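Local atomic coordinates of Phi class glutathione transferase GSTF1 (PDB entry 4RI6), a protein that probably catalyses the conjugation of glutathione to halogenated and other electrophilic compounds, as in plant detoxification by Phi class transferases. Residues A[74-77]-A[78-82]; A[189-192]-A[193-196]. All coordinates share one frame; numbering follows the deposited sequence.

In the fold
Both contacts are local, within one stretch of chain, one from each domain of the glutathione transferase fold. Contact 1 (74-82) ends helix 69-79 of the thioredoxin-like N-terminal domain and faces the second subunit; contact 2 (189-196) opens helix 190-200 of the all-helical C-terminal domain and touches no other chain. Their centres lie about 29 Å apart. Both are partly buried. In contact 1 the exposed K79 lies against the buried Y75 and the partly exposed Y80, and the helix closes in a loop. In contact 2 waters bridge N191 to R194 and N193 to a backbone carbonyl, while V192 and two tryptophans are buried. The R74 side chain of contact 1 is about 10 Å from a bound glutathione, whereas contact 2 lies away from the known binding residues.

Contact 1 of 2, residues A[74-77]-A[78-82]; sequences RYIC and DKYAD
The carbonyl oxygen of Y75 takes the backbone N-H of K79 in the shortest hydrogen bond of this turn, 2.8 Å from K79 N to Y75 O and almost straight at 175°. It is flanked by two more bent bonds of the same i to i+4 kind, D78 N to R74 O and Y80 N to I76 O, each 2.9 Å long. The last is the end of the regular ladder, since Y80 leaves helical geometry. Y80 CB and Y80 CD2 both lie 3.3 Å from I76 O, with the carbonyl oxygen at the edge of the ring and in its plane.

K79 runs out fully extended between two tyrosines. With its CG anti to the backbone N (chi1 -179°), the aliphatic chain crosses Y75 obliquely: K79 CB sits over one face of that ring near the rim, and K79 CD reaches Y75 OH at 3.4 Å. On the Y80 side, K79 CG covers one face of the ring, again off-centre, and K79 NZ gives a hydrogen bond of 3.0 Å to Y80 OH. The carboxylate of D61 receives both K79 NZ, in a salt bridge, and Y75 OH, so the ammonium group has an anion as well as a phenol to hold it. Further round the helix, I76 CG2 meets Y80 CD2 at 4.1 Å, a looser apolar contact.

I76 and C77 turn to helix 14-25, packing on T22 and, for I76, also L23, while Y75 meets F59 of strand 58-60 at a steep angle between the rings. Across the dimer interface, R74 forms salt bridges with D100 and E104 of the second subunit, whose helix 93-122 is thereby joined to helix 69-79.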
ATOM      1  N   ARG A  74      -8.791  -2.338  -7.119  1.00 18.93           N
ATOM      2  CA  ARG A  74      -9.692  -3.084  -6.259  1.00 19.60           C
ATOM      3  C   ARG A  74     -11.147  -2.749  -6.590  1.00 20.47           C
ATOM      4  O   ARG A  74     -12.008  -3.613  -6.575  1.00 21.27           O
ATOM      5  CB  ARG A  74      -9.400  -2.820  -4.774  1.00 19.61           C
ATOM      6  CG  ARG A  74      -8.321  -3.736  -4.243  1.00 21.30           C
ATOM      7  CD  ARG A  74      -8.166  -3.704  -2.736  1.00 24.09           C
ATOM      8  NE  ARG A  74      -7.573  -2.466  -2.315  1.00 25.78           N
ATOM      9  CZ  ARG A  74      -6.273  -2.257  -2.113  1.00 24.27           C
ATOM     10  NH1 ARG A  74      -5.366  -3.200  -2.243  1.00 23.72           N
ATOM     11  NH2 ARG A  74      -5.877  -1.071  -1.744  1.00 24.55           N
ATOM     12  N   TYR A  75     -11.423  -1.490  -6.887  1.00 19.78           N
ATOM     13  CA  TYR A  75     -12.780  -1.094  -7.252  1.00 20.83           C
ATOM     14  C   TYR A  75     -13.210  -1.802  -8.532  1.00 21.33           C
ATOM     15  O   TYR A  75     -14.307  -2.344  -8.617  1.00 21.49           O
ATOM     16  CB  TYR A  75     -12.872   0.418  -7.431  1.00 21.44           C
ATOM     17  CG  TYR A  75     -14.177   0.875  -8.024  1.00 22.01           C
ATOM     18  CD1 TYR A  75     -15.351   0.819  -7.278  1.00 22.69           C
ATOM     19  CD2 TYR A  75     -14.244   1.360  -9.326  1.00 22.66           C
ATOM     20  CE1 TYR A  75     -16.531   1.232  -7.792  1.00 23.46           C
ATOM     21  CE2 TYR A  75     -15.436   1.774  -9.859  1.00 23.19           C
ATOM     22  CZ  TYR A  75     -16.580   1.702  -9.086  1.00 23.70           C
ATOM     23  OH  TYR A  75     -17.787   2.121  -9.584  1.00 24.82           O
ATOM     24  N   ILE A  76     -12.326  -1.807  -9.520  1.00 20.97           N
ATOM     25  CA  ILE A  76     -12.610  -2.464 -10.791  1.00 21.54           C
ATOM     26  C   ILE A  76     -12.929  -3.940 -10.553  1.00 22.38           C
ATOM     27  O   ILE A  76     -13.906  -4.476 -11.075  1.00 22.67           O
ATOM     28  CB  ILE A  76     -11.412  -2.311 -11.757  1.00 21.55           C
ATOM     29  CG1 ILE A  76     -11.286  -0.867 -12.232  1.00 23.14           C
ATOM     30  CG2 ILE A  76     -11.554  -3.238 -12.969  1.00 21.33           C
ATOM     31  CD1 ILE A  76      -9.978  -0.538 -12.913  1.00 24.08           C
ATOM     32  N   CYS A  77     -12.108  -4.597  -9.748  1.00 22.33           N
ATOM     33  CA  CYS A  77     -12.310  -6.008  -9.471  1.00 22.51           C
ATOM     34  C   CYS A  77     -13.623  -6.259  -8.708  1.00 23.66           C
ATOM     35  O   CYS A  77     -14.303  -7.272  -8.929  1.00 25.41           O
ATOM     36  CB  CYS A  77     -11.098  -6.557  -8.712  1.00 22.03           C
ATOM     37  SG  CYS A  77      -9.603  -6.718  -9.755  1.00 21.49           S
ATOM     38  N   ASP A  78     -13.997  -5.321  -7.847  0.54 24.83           N
ATOM     39  CA  ASP A  78     -15.238  -5.425  -7.090  0.54 26.70           C
ATOM     40  C   ASP A  78     -16.460  -5.199  -7.986  0.54 25.99           C
ATOM     41  O   ASP A  78     -17.379  -6.026  -8.045  0.54 25.85           O
ATOM     42  CB  ASP A  78     -15.218  -4.399  -5.953  0.54 29.86           C
ATOM     43  CG  ASP A  78     -16.119  -4.775  -4.794  0.54 35.50           C
ATOM     44  OD1 ASP A  78     -17.018  -5.621  -4.967  0.54 39.07           O
ATOM     45  OD2 ASP A  78     -15.936  -4.193  -3.701  0.54 36.17           O
ATOM     46  N   LYS A  79     -16.460  -4.070  -8.684  1.00 25.53           N
ATOM     47  CA  LYS A  79     -17.569  -3.710  -9.566  1.00 26.91           C
ATOM     48  C   LYS A  79     -17.823  -4.733 -10.660  1.00 28.25           C
ATOM     49  O   LYS A  79     -18.968  -5.008 -11.014  1.00 29.62           O
ATOM     50  CB  LYS A  79     -17.302  -2.354 -10.211  1.00 28.12           C
ATOM     51  CG  LYS A  79     -18.420  -1.891 -11.135  1.00 29.44           C
ATOM     52  CD  LYS A  79     -18.139  -0.527 -11.733  1.00 30.46           C
ATOM     53  CE  LYS A  79     -19.231  -0.127 -12.704  1.00 32.05           C
ATOM     54  NZ  LYS A  79     -18.852   1.081 -13.496  1.00 33.42           N
ATOM     55  N   TYR A  80     -16.735  -5.274 -11.198  1.00 27.93           N
ATOM     56  CA  TYR A  80     -16.802  -6.169 -12.340  1.00 26.80           C
ATOM     57  C   TYR A  80     -16.385  -7.575 -11.944  1.00 27.24           C
ATOM     58  O   TYR A  80     -15.748  -8.283 -12.718  1.00 25.49           O
ATOM     59  CB  TYR A  80     -15.912  -5.655 -13.466  1.00 26.80           C
ATOM     60  CG  TYR A  80     -16.280  -4.282 -13.980  1.00 26.21           C
ATOM     61  CD1 TYR A  80     -17.319  -4.113 -14.877  1.00 27.00           C
ATOM     62  CD2 TYR A  80     -15.566  -3.161 -13.588  1.00 26.81           C
ATOM     63  CE1 TYR A  80     -17.650  -2.866 -15.361  1.00 27.53           C
ATOM     64  CE2 TYR A  80     -15.890  -1.898 -14.063  1.00 27.65           C
ATOM     65  CZ  TYR A  80     -16.932  -1.754 -14.953  1.00 28.40           C
ATOM     66  OH  TYR A  80     -17.265  -0.501 -15.440  1.00 30.68           O
ATOM     67  N   ALA A  81     -16.734  -7.971 -10.724  1.00 27.47           N
ATOM     68  CA  ALA A  81     -16.359  -9.286 -10.206  1.00 28.07           C
ATOM     69  C   ALA A  81     -16.697 -10.412 -11.173  1.00 29.38           C
ATOM     70  O   ALA A  81     -15.903 -11.317 -11.355  1.00 29.23           O
ATOM     71  CB  ALA A  81     -17.041  -9.538  -8.863  1.00 27.75           C
ATOM     72  N   ASP A  82     -17.866 -10.337 -11.796  1.00 30.70           N
ATOM     73  CA  ASP A  82     -18.386 -11.448 -12.600  1.00 34.10           C
ATOM     74  C   ASP A  82     -17.949 -11.368 -14.057  1.00 33.37           C
ATOM     75  O   ASP A  82     -18.417 -12.134 -14.901  1.00 34.77           O
ATOM     76  CB  ASP A  82     -19.914 -11.470 -12.518  1.00 38.77           C
ATOM     77  CG  ASP A  82     -20.501 -12.818 -12.880  1.00 43.51           C
ATOM     78  OD1 ASP A  82     -19.817 -13.846 -12.675  1.00 45.36           O
ATOM     79  OD2 ASP A  82     -21.655 -12.853 -13.372  1.00 45.34           O
TER

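Contact 2 of 2, residues A[189-192]-A[193-196]; sequences RKNV and NRWW
Four successive i to i+4 hydrogen bonds start helix 190-200, from N193 N to R189 O (2.7 Å) through to W196 N to V192 O (2.8 Å), with R189 at the N-cap position. The side chains of N191 and R194 reach past each other at an angle, the amide plane turned 35° from the guanidinium. They do not bond directly; a water links them, donating to N191 OD1 and accepting from R194 NH1. The arginine chain bends at chi3 (73°), which folds its guanidinium back over the helix, with N191 O over the centre of one guanidinium face, 4.0 Å from R194 CZ. R194 NH2 is held by the carbonyl oxygens of L151 and R155. A second water ties N193 ND2 to K190 O, giving that carbonyl a partner beyond R194 N.

On the inner side V192 and W195 lie side by side, V192 CG1 against W195 CE3 at 4.1 Å, and V192 O lies in the plane of the indole at its edge. W195 NE1 is bonded to D166, while W196 packs on helix 164-179.

At the helix start, the carboxylate of E148 accepts the backbone N-H groups of N191 and V192. A carboxylate from helix 130-150 thus binds the first turn of a neighbouring helix within the all-helical C-terminal domain of the glutathione transferase fold.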
ATOM      1  N   ARG A 189      17.559 -15.711 -10.622  1.00 19.07           N
ATOM      2  CA  ARG A 189      16.838 -16.462  -9.596  1.00 18.88           C
ATOM      3  C   ARG A 189      15.843 -17.371 -10.316  1.00 19.28           C
ATOM      4  O   ARG A 189      14.917 -16.897 -10.953  1.00 20.59           O
ATOM      5  CB  ARG A 189      16.131 -15.490  -8.642  1.00 18.46           C
ATOM      6  CG  ARG A 189      17.087 -14.773  -7.709  1.00 19.10           C
ATOM      7  CD  ARG A 189      16.409 -13.646  -6.903  1.00 18.72           C
ATOM      8  NE  ARG A 189      17.357 -13.149  -5.919  1.00 18.42           N
ATOM      9  CZ  ARG A 189      18.343 -12.299  -6.177  1.00 19.08           C
ATOM     10  NH1 ARG A 189      18.459 -11.723  -7.366  1.00 19.47           N
ATOM     11  NH2 ARG A 189      19.228 -12.037  -5.242  1.00 18.51           N
ATOM     12  N   LYS A 190      16.041 -18.679 -10.246  1.00 18.78           N
ATOM     13  CA  LYS A 190      15.326 -19.565 -11.156  0.63 21.02           C
ATOM     14  C   LYS A 190      13.808 -19.552 -10.970  1.00 19.25           C
ATOM     15  O   LYS A 190      13.082 -19.482 -11.952  1.00 19.37           O
ATOM     16  CB  LYS A 190      15.870 -21.008 -11.060  0.63 24.86           C
ATOM     17  CG  LYS A 190      15.455 -21.836  -9.856  0.63 27.98           C
ATOM     18  CD  LYS A 190      15.839 -23.301 -10.054  0.63 30.34           C
ATOM     19  CE  LYS A 190      15.386 -24.156  -8.881  0.63 31.31           C
ATOM     20  NZ  LYS A 190      16.219 -23.900  -7.681  0.63 33.51           N
ATOM     21  N   ASN A 191      13.307 -19.595  -9.744  1.00 17.07           N
ATOM     22  CA  ASN A 191      11.853 -19.571  -9.567  1.00 16.35           C
ATOM     23  C   ASN A 191      11.263 -18.198  -9.906  1.00 16.94           C
ATOM     24  O   ASN A 191      10.199 -18.116 -10.498  1.00 16.82           O
ATOM     25  CB  ASN A 191      11.461 -19.966  -8.144  1.00 16.78           C
ATOM     26  CG  ASN A 191      11.906 -21.358  -7.774  1.00 18.33           C
ATOM     27  OD1 ASN A 191      12.019 -22.247  -8.626  1.00 19.46           O
ATOM     28  ND2 ASN A 191      12.167 -21.552  -6.495  1.00 19.68           N
ATOM     29  N   VAL A 192      11.949 -17.131  -9.507  1.00 16.69           N
ATOM     30  CA  VAL A 192      11.526 -15.771  -9.849  1.00 15.74           C
ATOM     31  C   VAL A 192      11.518 -15.603 -11.358  1.00 16.54           C
ATOM     32  O   VAL A 192      10.613 -15.006 -11.916  1.00 16.58           O
ATOM     33  CB  VAL A 192      12.447 -14.721  -9.174  1.00 16.43           C
ATOM     34  CG1 VAL A 192      12.205 -13.313  -9.717  1.00 16.95           C
ATOM     35  CG2 VAL A 192      12.194 -14.746  -7.692  1.00 16.80           C
ATOM     36  N   ASN A 193      12.522 -16.154 -12.022  1.00 17.57           N
ATOM     37  CA  ASN A 193      12.584 -16.039 -13.463  1.00 17.80           C
ATOM     38  C   ASN A 193      11.433 -16.777 -14.144  1.00 17.71           C
ATOM     39  O   ASN A 193      10.859 -16.290 -15.102  1.00 17.67           O
ATOM     40  CB  ASN A 193      13.934 -16.548 -13.982  1.00 18.86           C
ATOM     41  CG  ASN A 193      14.046 -16.423 -15.474  1.00 21.03           C
ATOM     42  OD1 ASN A 193      14.195 -15.331 -16.016  1.00 22.47           O
ATOM     43  ND2 ASN A 193      13.972 -17.552 -16.147  1.00 21.78           N
ATOM     44  N   ARG A 194      11.074 -17.940 -13.622  1.00 17.01           N
ATOM     45  CA  ARG A 194       9.941 -18.704 -14.149  1.00 17.08           C
ATOM     46  C   ARG A 194       8.654 -17.894 -14.030  1.00 17.25           C
ATOM     47  O   ARG A 194       7.886 -17.727 -14.998  1.00 18.30           O
ATOM     48  CB  ARG A 194       9.789 -20.019 -13.394  1.00 17.69           C
ATOM     49  CG  ARG A 194       8.626 -20.862 -13.858  1.00 17.85           C
ATOM     50  CD  ARG A 194       8.147 -21.770 -12.774  1.00 17.96           C
ATOM     51  NE  ARG A 194       7.419 -21.028 -11.738  1.00 18.20           N
ATOM     52  CZ  ARG A 194       7.629 -21.136 -10.438  1.00 18.17           C
ATOM     53  NH1 ARG A 194       8.604 -21.908  -9.961  1.00 17.67           N
ATOM     54  NH2 ARG A 194       6.877 -20.437  -9.605  1.00 17.96           N
ATOM     55  N   TRP A 195       8.425 -17.413 -12.818  1.00 17.25           N
ATOM     56  CA  TRP A 195       7.282 -16.580 -12.513  1.00 17.45           C
ATOM     57  C   TRP A 195       7.251 -15.352 -13.419  1.00 18.06           C
ATOM     58  O   TRP A 195       6.223 -15.061 -14.020  1.00 18.22           O
ATOM     59  CB  TRP A 195       7.361 -16.180 -11.050  1.00 16.97           C
ATOM     60  CG  TRP A 195       6.480 -15.073 -10.573  1.00 16.92           C
ATOM     61  CD1 TRP A 195       5.144 -15.134 -10.313  1.00 17.52           C
ATOM     62  CD2 TRP A 195       6.901 -13.757 -10.195  1.00 16.96           C
ATOM     63  NE1 TRP A 195       4.705 -13.929  -9.814  1.00 16.68           N
ATOM     64  CE2 TRP A 195       5.761 -13.066  -9.733  1.00 16.97           C
ATOM     65  CE3 TRP A 195       8.128 -13.095 -10.213  1.00 18.18           C
ATOM     66  CZ2 TRP A 195       5.815 -11.738  -9.272  1.00 17.87           C
ATOM     67  CZ3 TRP A 195       8.180 -11.769  -9.767  1.00 18.42           C
ATOM     68  CH2 TRP A 195       7.026 -11.114  -9.295  1.00 18.31           C
ATOM     69  N   TRP A 196       8.379 -14.647 -13.512  1.00 18.34           N
ATOM     70  CA  TRP A 196       8.464 -13.458 -14.348  1.00 17.85           C
ATOM     71  C   TRP A 196       8.084 -13.782 -15.802  1.00 18.45           C
ATOM     72  O   TRP A 196       7.348 -13.027 -16.469  1.00 18.94           O
ATOM     73  CB  TRP A 196       9.862 -12.827 -14.312  1.00 18.56           C
ATOM     74  CG  TRP A 196       9.829 -11.619 -15.177  1.00 18.92           C
ATOM     75  CD1 TRP A 196      10.420 -11.463 -16.382  1.00 20.53           C
ATOM     76  CD2 TRP A 196       9.067 -10.430 -14.946  1.00 19.20           C
ATOM     77  NE1 TRP A 196      10.097 -10.253 -16.916  1.00 21.19           N
ATOM     78  CE2 TRP A 196       9.256  -9.596 -16.059  1.00 20.38           C
ATOM     79  CE3 TRP A 196       8.241  -9.993 -13.911  1.00 20.04           C
ATOM     80  CZ2 TRP A 196       8.659  -8.352 -16.165  1.00 20.53           C
ATOM     81  CZ3 TRP A 196       7.657  -8.760 -14.016  1.00 20.60           C
ATOM     82  CH2 TRP A 196       7.871  -7.951 -15.131  1.00 21.24           C
TER
HETATM   83  O   HOH W   1      13.802 -20.135 -14.506  1.00 20.68           O
HETATM   84  O   HOH W   2      11.148 -22.971 -11.148  1.00 19.08           O